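Local coordinates for protein ribonucleoside-diphosphate reductase, alpha chain (Actinobacillus ureae ATCC 25976, PDB 6DQX) that probably catalyses the reduction of ribonucleoside diphosphates to their deoxy forms, as the catalytic alpha subunit of a class Id ribonucleotide reductase, at residues F58-A63 with D74-Y79; H65-E70 with L316-S321. All coordinates share one frame; numbering follows the deposited sequence.

Contact 1 of 2, residues F58-A63 with D74-Y79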
loop_
_atom_site.group_PDB
_atom_site.type_symbol
_atom_site.label_atom_id
_atom_site.label_comp_id
_atom_site.label_asym_id
_atom_site.label_seq_id
_atom_site.Cartn_x
_atom_site.Cartn_y
_atom_site.Cartn_z
ATOM N N PHE A 58 -9.330 -37.430 3.827
ATOM C CA PHE A 58 -10.177 -36.419 3.211
ATOM C C PHE A 58 -9.538 -35.876 1.925
ATOM O O PHE A 58 -10.208 -35.720 0.918
ATOM C CB PHE A 58 -10.448 -35.255 4.168
ATOM C CG PHE A 58 -11.243 -34.144 3.550
ATOM C CD1 PHE A 58 -12.629 -34.203 3.516
ATOM C CD2 PHE A 58 -10.606 -33.044 2.984
ATOM C CE1 PHE A 58 -13.366 -33.174 2.949
ATOM C CE2 PHE A 58 -11.330 -32.021 2.408
ATOM C CZ PHE A 58 -12.711 -32.087 2.377
ATOM N N ILE A 59 -8.243 -35.596 1.987
ATOM C CA ILE A 59 -7.513 -35.063 0.805
ATOM C C ILE A 59 -7.572 -36.062 -0.358
ATOM O O ILE A 59 -7.888 -35.679 -1.497
ATOM C CB ILE A 59 -6.059 -34.718 1.182
ATOM C CG1 ILE A 59 -6.045 -33.471 2.045
ATOM C CG2 ILE A 59 -5.181 -34.544 -0.069
ATOM C CD1 ILE A 59 -4.717 -33.173 2.712
ATOM N N ALA A 60 -7.294 -37.336 -0.058
ATOM C CA ALA A 60 -7.339 -38.417 -1.062
ATOM C C ALA A 60 -8.721 -38.546 -1.693
ATOM O O ALA A 60 -8.851 -38.638 -2.913
ATOM C CB ALA A 60 -6.968 -39.744 -0.428
ATOM N N GLU A 61 -9.760 -38.563 -0.851
ATOM C CA GLU A 61 -11.131 -38.728 -1.350
ATOM C C GLU A 61 -11.588 -37.497 -2.122
ATOM O O GLU A 61 -12.305 -37.615 -3.107
ATOM C CB GLU A 61 -12.109 -39.028 -0.197
ATOM C CG GLU A 61 -11.882 -40.379 0.467
ATOM C CD GLU A 61 -12.275 -41.578 -0.397
ATOM O OE1 GLU A 61 -13.044 -41.425 -1.380
ATOM O OE2 GLU A 61 -11.792 -42.692 -0.093
ATOM N N HIS A 62 -11.193 -36.313 -1.660
ATOM C CA HIS A 62 -11.604 -35.090 -2.336
ATOM C C HIS A 62 -10.978 -35.033 -3.726
ATOM O O HIS A 62 -11.652 -34.713 -4.708
ATOM C CB HIS A 62 -11.215 -33.846 -1.553
ATOM C CG HIS A 62 -11.809 -32.597 -2.114
ATOM N ND1 HIS A 62 -13.135 -32.259 -1.931
ATOM C CD2 HIS A 62 -11.266 -31.617 -2.871
ATOM C CE1 HIS A 62 -13.374 -31.112 -2.540
ATOM N NE2 HIS A 62 -12.262 -30.711 -3.133
ATOM N N ALA A 63 -9.704 -35.405 -3.802
ATOM C CA ALA A 63 -9.006 -35.487 -5.097
ATOM C C ALA A 63 -9.672 -36.496 -6.047
ATOM O O ALA A 63 -9.923 -36.182 -7.202
ATOM C CB ALA A 63 -7.544 -35.820 -4.884
ATOM N N ASP A 74 -7.605 -44.516 -2.992
ATOM C CA ASP A 74 -6.863 -45.604 -2.357
ATOM C C ASP A 74 -5.415 -45.689 -2.860
ATOM O O ASP A 74 -4.513 -45.989 -2.074
ATOM C CB ASP A 74 -7.584 -46.957 -2.511
ATOM C CG ASP A 74 -8.845 -47.052 -1.655
ATOM O OD1 ASP A 74 -9.017 -46.278 -0.680
ATOM O OD2 ASP A 74 -9.686 -47.901 -1.980
ATOM N N LYS A 75 -5.203 -45.367 -4.130
ATOM C CA LYS A 75 -3.827 -45.292 -4.676
ATOM C C LYS A 75 -3.057 -44.161 -4.030
ATOM O O LYS A 75 -1.962 -44.370 -3.523
ATOM C CB LYS A 75 -3.826 -45.118 -6.186
ATOM C CG LYS A 75 -3.880 -46.424 -6.953
ATOM C CD LYS A 75 -3.583 -46.241 -8.440
ATOM C CE LYS A 75 -2.113 -45.933 -8.725
ATOM N NZ LYS A 75 -1.177 -47.097 -8.603
ATOM N N PHE A 76 -3.654 -42.961 -4.025
ATOM C CA PHE A 76 -3.019 -41.821 -3.366
ATOM C C PHE A 76 -2.761 -42.097 -1.881
ATOM O O PHE A 76 -1.672 -41.824 -1.368
ATOM C CB PHE A 76 -3.887 -40.579 -3.569
ATOM C CG PHE A 76 -3.316 -39.332 -2.977
ATOM C CD1 PHE A 76 -3.616 -38.977 -1.674
ATOM C CD2 PHE A 76 -2.562 -38.458 -3.754
ATOM C CE1 PHE A 76 -3.108 -37.812 -1.118
ATOM C CE2 PHE A 76 -2.066 -37.285 -3.213
ATOM C CZ PHE A 76 -2.351 -36.954 -1.901
ATOM N N TYR A 77 -3.753 -42.663 -1.190
ATOM C CA TYR A 77 -3.616 -42.994 0.228
ATOM C C TYR A 77 -2.479 -43.996 0.471
ATOM O O TYR A 77 -1.657 -43.804 1.383
ATOM C CB TYR A 77 -4.949 -43.525 0.784
ATOM C CG TYR A 77 -4.982 -43.671 2.293
ATOM C CD1 TYR A 77 -5.267 -42.575 3.114
ATOM C CD2 TYR A 77 -4.740 -44.895 2.902
ATOM C CE1 TYR A 77 -5.306 -42.710 4.494
ATOM C CE2 TYR A 77 -4.776 -45.035 4.288
ATOM C CZ TYR A 77 -5.066 -43.932 5.075
ATOM O OH TYR A 77 -5.113 -44.051 6.444
ATOM N N HIS A 78 -2.387 -45.012 -0.387
ATOM C CA HIS A 78 -1.317 -46.010 -0.296
ATOM C C HIS A 78 0.056 -45.379 -0.395
ATOM O O HIS A 78 0.941 -45.631 0.435
ATOM C CB HIS A 78 -1.463 -47.130 -1.351
ATOM C CG HIS A 78 -0.314 -48.095 -1.352
ATOM N ND1 HIS A 78 -0.063 -48.952 -0.301
ATOM C CD2 HIS A 78 0.671 -48.315 -2.258
ATOM C CE1 HIS A 78 1.029 -49.657 -0.561
ATOM N NE2 HIS A 78 1.492 -49.286 -1.741
ATOM N N TYR A 79 0.244 -44.533 -1.403
ATOM C CA TYR A 79 1.521 -43.870 -1.543
ATOM C C TYR A 79 1.852 -42.937 -0.380
ATOM O O TYR A 79 3.024 -42.905 0.081
ATOM C CB TYR A 79 1.614 -43.176 -2.901
ATOM C CG TYR A 79 1.584 -44.128 -4.086
ATOM C CD1 TYR A 79 2.259 -45.365 -4.062
ATOM C CD2 TYR A 79 0.912 -43.780 -5.256
ATOM C CE1 TYR A 79 2.246 -46.217 -5.162
ATOM C CE2 TYR A 79 0.889 -44.624 -6.354
ATOM C CZ TYR A 79 1.550 -45.833 -6.310
ATOM O OH TYR A 79 1.529 -46.650 -7.419
HETATM O O HOH W 1 -8.898 -43.504 0.581
#
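Phe-76 brings its ring obliquely up to the small side chain of Ala-60, with CD1 of the phenylalanine 3.7 Å from CB of the alanine. The two belong to consecutive helices, 52-67 and 72-82, which form an antiparallel helical hairpin: the short segments run at 149° to each other, with their axes 8.7 Å apart. That close spacing illustrates how an alanine lets a neighbouring helix approach, since the backbones come nearest at this pair. With CG anti to its own backbone N (chi1 -178°), the ring of Phe-76 leans off its helix and also reaches Ile-59, whose CG2 lies 4.0 Å from ring atom CE1, again at a slant. Phe-315 of helix 308-327 and Phe-85 also meet the Phe-76 ring, so the pair belongs to a buried aromatic cluster between the hairpin and that helix. The Ala-60 methyl also lies loosely beside CB of Tyr-77, 4.5 Å away, and the tyrosine ring takes a cation-pi contact from Arg-57. The polar margin carries two carboxylates of like charge, Glu-61 and Asp-74, and a water mediates between them, donating to OE2 of Glu-61 at 3.1 Å and to OD1 of Asp-74 at 3.0 Å.

Contact 2 of 2, residues H65-E70 with L316-S321. With MG (magnesium ion), chain E; EDO (1,2-ethanediol), chain F.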
loop_
_atom_site.group_PDB
_atom_site.type_symbol
_atom_site.label_atom_id
_atom_site.label_comp_id
_atom_site.label_asym_id
_atom_site.label_seq_id
_atom_site.Cartn_x
_atom_site.Cartn_y
_atom_site.Cartn_z
ATOM N N HIS A 65 -12.770 -37.457 -6.017
ATOM C CA HIS A 65 -14.051 -36.897 -6.411
ATOM C C HIS A 65 -13.891 -35.871 -7.543
ATOM O O HIS A 65 -14.604 -35.939 -8.530
ATOM C CB HIS A 65 -14.790 -36.292 -5.225
ATOM C CG HIS A 65 -16.171 -35.858 -5.577
ATOM N ND1 HIS A 65 -17.185 -36.757 -5.844
ATOM C CD2 HIS A 65 -16.693 -34.626 -5.778
ATOM C CE1 HIS A 65 -18.281 -36.091 -6.165
ATOM N NE2 HIS A 65 -18.010 -34.798 -6.129
ATOM N N LYS A 66 -12.915 -34.977 -7.425
ATOM C CA LYS A 66 -12.666 -33.959 -8.459
ATOM C C LYS A 66 -12.098 -34.501 -9.757
ATOM O O LYS A 66 -12.391 -33.953 -10.835
ATOM C CB LYS A 66 -11.775 -32.830 -7.910
ATOM C CG LYS A 66 -12.386 -32.089 -6.730
ATOM C CD LYS A 66 -13.633 -31.325 -7.149
ATOM C CE LYS A 66 -14.228 -30.565 -5.991
ATOM N NZ LYS A 66 -15.172 -29.545 -6.515
ATOM N N LEU A 67 -11.297 -35.569 -9.681
ATOM C CA LEU A 67 -10.772 -36.228 -10.882
ATOM C C LEU A 67 -11.822 -37.075 -11.582
ATOM O O LEU A 67 -11.699 -37.320 -12.775
ATOM C CB LEU A 67 -9.578 -37.131 -10.549
ATOM C CG LEU A 67 -8.292 -36.374 -10.222
ATOM C CD1 LEU A 67 -7.265 -37.235 -9.489
ATOM C CD2 LEU A 67 -7.711 -35.775 -11.502
ATOM N N GLY A 68 -12.802 -37.584 -10.826
ATOM C CA GLY A 68 -13.764 -38.567 -11.356
ATOM C C GLY A 68 -13.142 -39.897 -11.732
ATOM O O GLY A 68 -13.619 -40.572 -12.640
ATOM N N ILE A 69 -12.069 -40.288 -11.047
ATOM C CA ILE A 69 -11.343 -41.517 -11.377
ATOM C C ILE A 69 -11.507 -42.546 -10.264
ATOM O O ILE A 69 -10.973 -42.367 -9.160
ATOM C CB ILE A 69 -9.828 -41.259 -11.624
ATOM C CG1 ILE A 69 -9.638 -40.284 -12.785
ATOM C CG2 ILE A 69 -9.090 -42.565 -11.899
ATOM C CD1 ILE A 69 -8.201 -39.839 -13.007
ATOM N N GLU A 70 -12.200 -43.645 -10.569
ATOM C CA GLU A 70 -12.411 -44.705 -9.578
ATOM C C GLU A 70 -11.081 -45.319 -9.113
ATOM O O GLU A 70 -10.174 -45.545 -9.906
ATOM C CB GLU A 70 -13.354 -45.794 -10.119
ATOM C CG GLU A 70 -14.793 -45.309 -10.351
ATOM C CD GLU A 70 -15.648 -45.232 -9.083
ATOM O OE1 GLU A 70 -16.879 -45.010 -9.205
ATOM O OE2 GLU A 70 -15.115 -45.411 -7.968
ATOM N N LEU A 316 -1.654 -32.689 -8.243
ATOM C CA LEU A 316 -1.321 -31.276 -8.410
ATOM C C LEU A 316 -2.205 -30.589 -9.451
ATOM O O LEU A 316 -2.589 -29.427 -9.284
ATOM C CB LEU A 316 0.156 -31.117 -8.732
ATOM C CG LEU A 316 1.081 -31.444 -7.545
ATOM C CD1 LEU A 316 2.513 -31.211 -7.936
ATOM C CD2 LEU A 316 0.744 -30.619 -6.298
ATOM N N ASP A 317 -2.603 -31.319 -10.488
ATOM C CA ASP A 317 -3.539 -30.735 -11.440
ATOM C C ASP A 317 -4.901 -30.445 -10.813
ATOM O O ASP A 317 -5.474 -29.408 -11.088
ATOM C CB ASP A 317 -3.693 -31.592 -12.678
ATOM C CG ASP A 317 -4.336 -30.842 -13.815
ATOM O OD1 ASP A 317 -3.809 -29.773 -14.192
ATOM O OD2 ASP A 317 -5.366 -31.313 -14.352
ATOM N N VAL A 318 -5.417 -31.330 -9.963
ATOM C CA VAL A 318 -6.697 -31.009 -9.281
ATOM C C VAL A 318 -6.561 -29.910 -8.247
ATOM O O VAL A 318 -7.505 -29.161 -8.021
ATOM C CB VAL A 318 -7.391 -32.233 -8.644
ATOM C CG1 VAL A 318 -7.672 -33.237 -9.696
ATOM C CG2 VAL A 318 -6.615 -32.890 -7.536
ATOM N N VAL A 319 -5.383 -29.799 -7.621
ATOM C CA VAL A 319 -5.081 -28.665 -6.776
ATOM C C VAL A 319 -5.176 -27.345 -7.548
ATOM O O VAL A 319 -5.819 -26.391 -7.088
ATOM C CB VAL A 319 -3.707 -28.836 -6.080
ATOM C CG1 VAL A 319 -3.281 -27.547 -5.386
ATOM C CG2 VAL A 319 -3.753 -30.008 -5.082
ATOM N N MET A 320 -4.599 -27.287 -8.750
ATOM C CA MET A 320 -4.742 -26.102 -9.586
ATOM C C MET A 320 -6.204 -25.842 -9.979
ATOM O O MET A 320 -6.638 -24.689 -9.999
ATOM C CB MET A 320 -3.872 -26.216 -10.855
ATOM C CG MET A 320 -3.638 -24.903 -11.603
ATOM S SD MET A 320 -2.895 -23.529 -10.679
ATOM C CE MET A 320 -1.866 -24.401 -9.479
ATOM N N SER A 321 -6.960 -26.891 -10.276
ATOM C CA SER A 321 -8.404 -26.719 -10.515
ATOM C C SER A 321 -9.102 -26.054 -9.311
ATOM O O SER A 321 -9.927 -25.151 -9.499
ATOM C CB SER A 321 -9.066 -28.045 -10.887
ATOM O OG SER A 321 -8.540 -28.525 -12.103
HETATM MG MG MG E . -17.620 -38.927 -4.638
HETATM C C1 EDO F . -9.851 -32.081 -12.748
HETATM O O1 EDO F . -9.885 -31.072 -11.727
HETATM C C2 EDO F . -8.450 -32.278 -13.303
HETATM O O2 EDO F . -7.833 -31.029 -13.593
HETATM O O HOH W 2 -15.829 -39.694 -5.062
#
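Val-318 packs against Leu-67 where helix 52-67 ends on helix 308-327, a case of a helix terminus packed on a helix from the barrel-domain family region of the reductase. Along the second segment Asp-317 comes first, meeting a bound 1,2-ethanediol. Its OD2 accepts a hydrogen bond from O2 of the diol at 2.6 Å, and the same carboxylate forms salt bridges with Arg-344 through OD1 and with Arg-407 through OD2. These arginines would be expected to stabilise its negative charge. Val-318, next in sequence, supplies the apolar centre of the contact. It turns its side chain toward the helix end, with CG1 anti to the carbonyl carbon (chi1 -59°), and crosses the side chain of Leu-67 at about a right angle, although the modelled spacing is too short to be trusted. Lys-66 approaches the valine only at its base, CB to CB at 4.5 Å, while the rest of its chain, with the amino group, extends off the contact. One helical turn after Asp-317, Ser-321 pairs its OG with O1 of the diol at 2.9 Å and also bonds to Arg-344. The diol, probably from the crystallisation liquor, is held by Asp-317, Ser-321 and Arg-407 beside the valine. On the first segment, Gly-68 is the first residue past the helix, with positive phi (65°). Just before this turn His-65 holds a magnesium ion through ND1 at 2.5 Å, and a water also binds the metal at 2.0 Å.

From the N terminus, helix 52-67 contributes first to contact 1 and then, at its C-terminal end, to contact 2. The chain turns back into helix 72-82, and contact 1 closes a short loop of ten residues between its segments. Contact 2 closes a far longer one, 245 residues that include much of the sheet, before residues 316-321 of helix 308-327 arrive. Because residues 65-70 precede 74-79, the segments alternate and the two loops cross. The centres lie 11 Å apart, and the contacts touch directly where CB of Ala-63 packs 4.1 Å from CG2 of Val-318. Helix 52-67 is shared by both contacts, so the hairpin as a whole is tied to helix 308-327, which packs on strand 288-296.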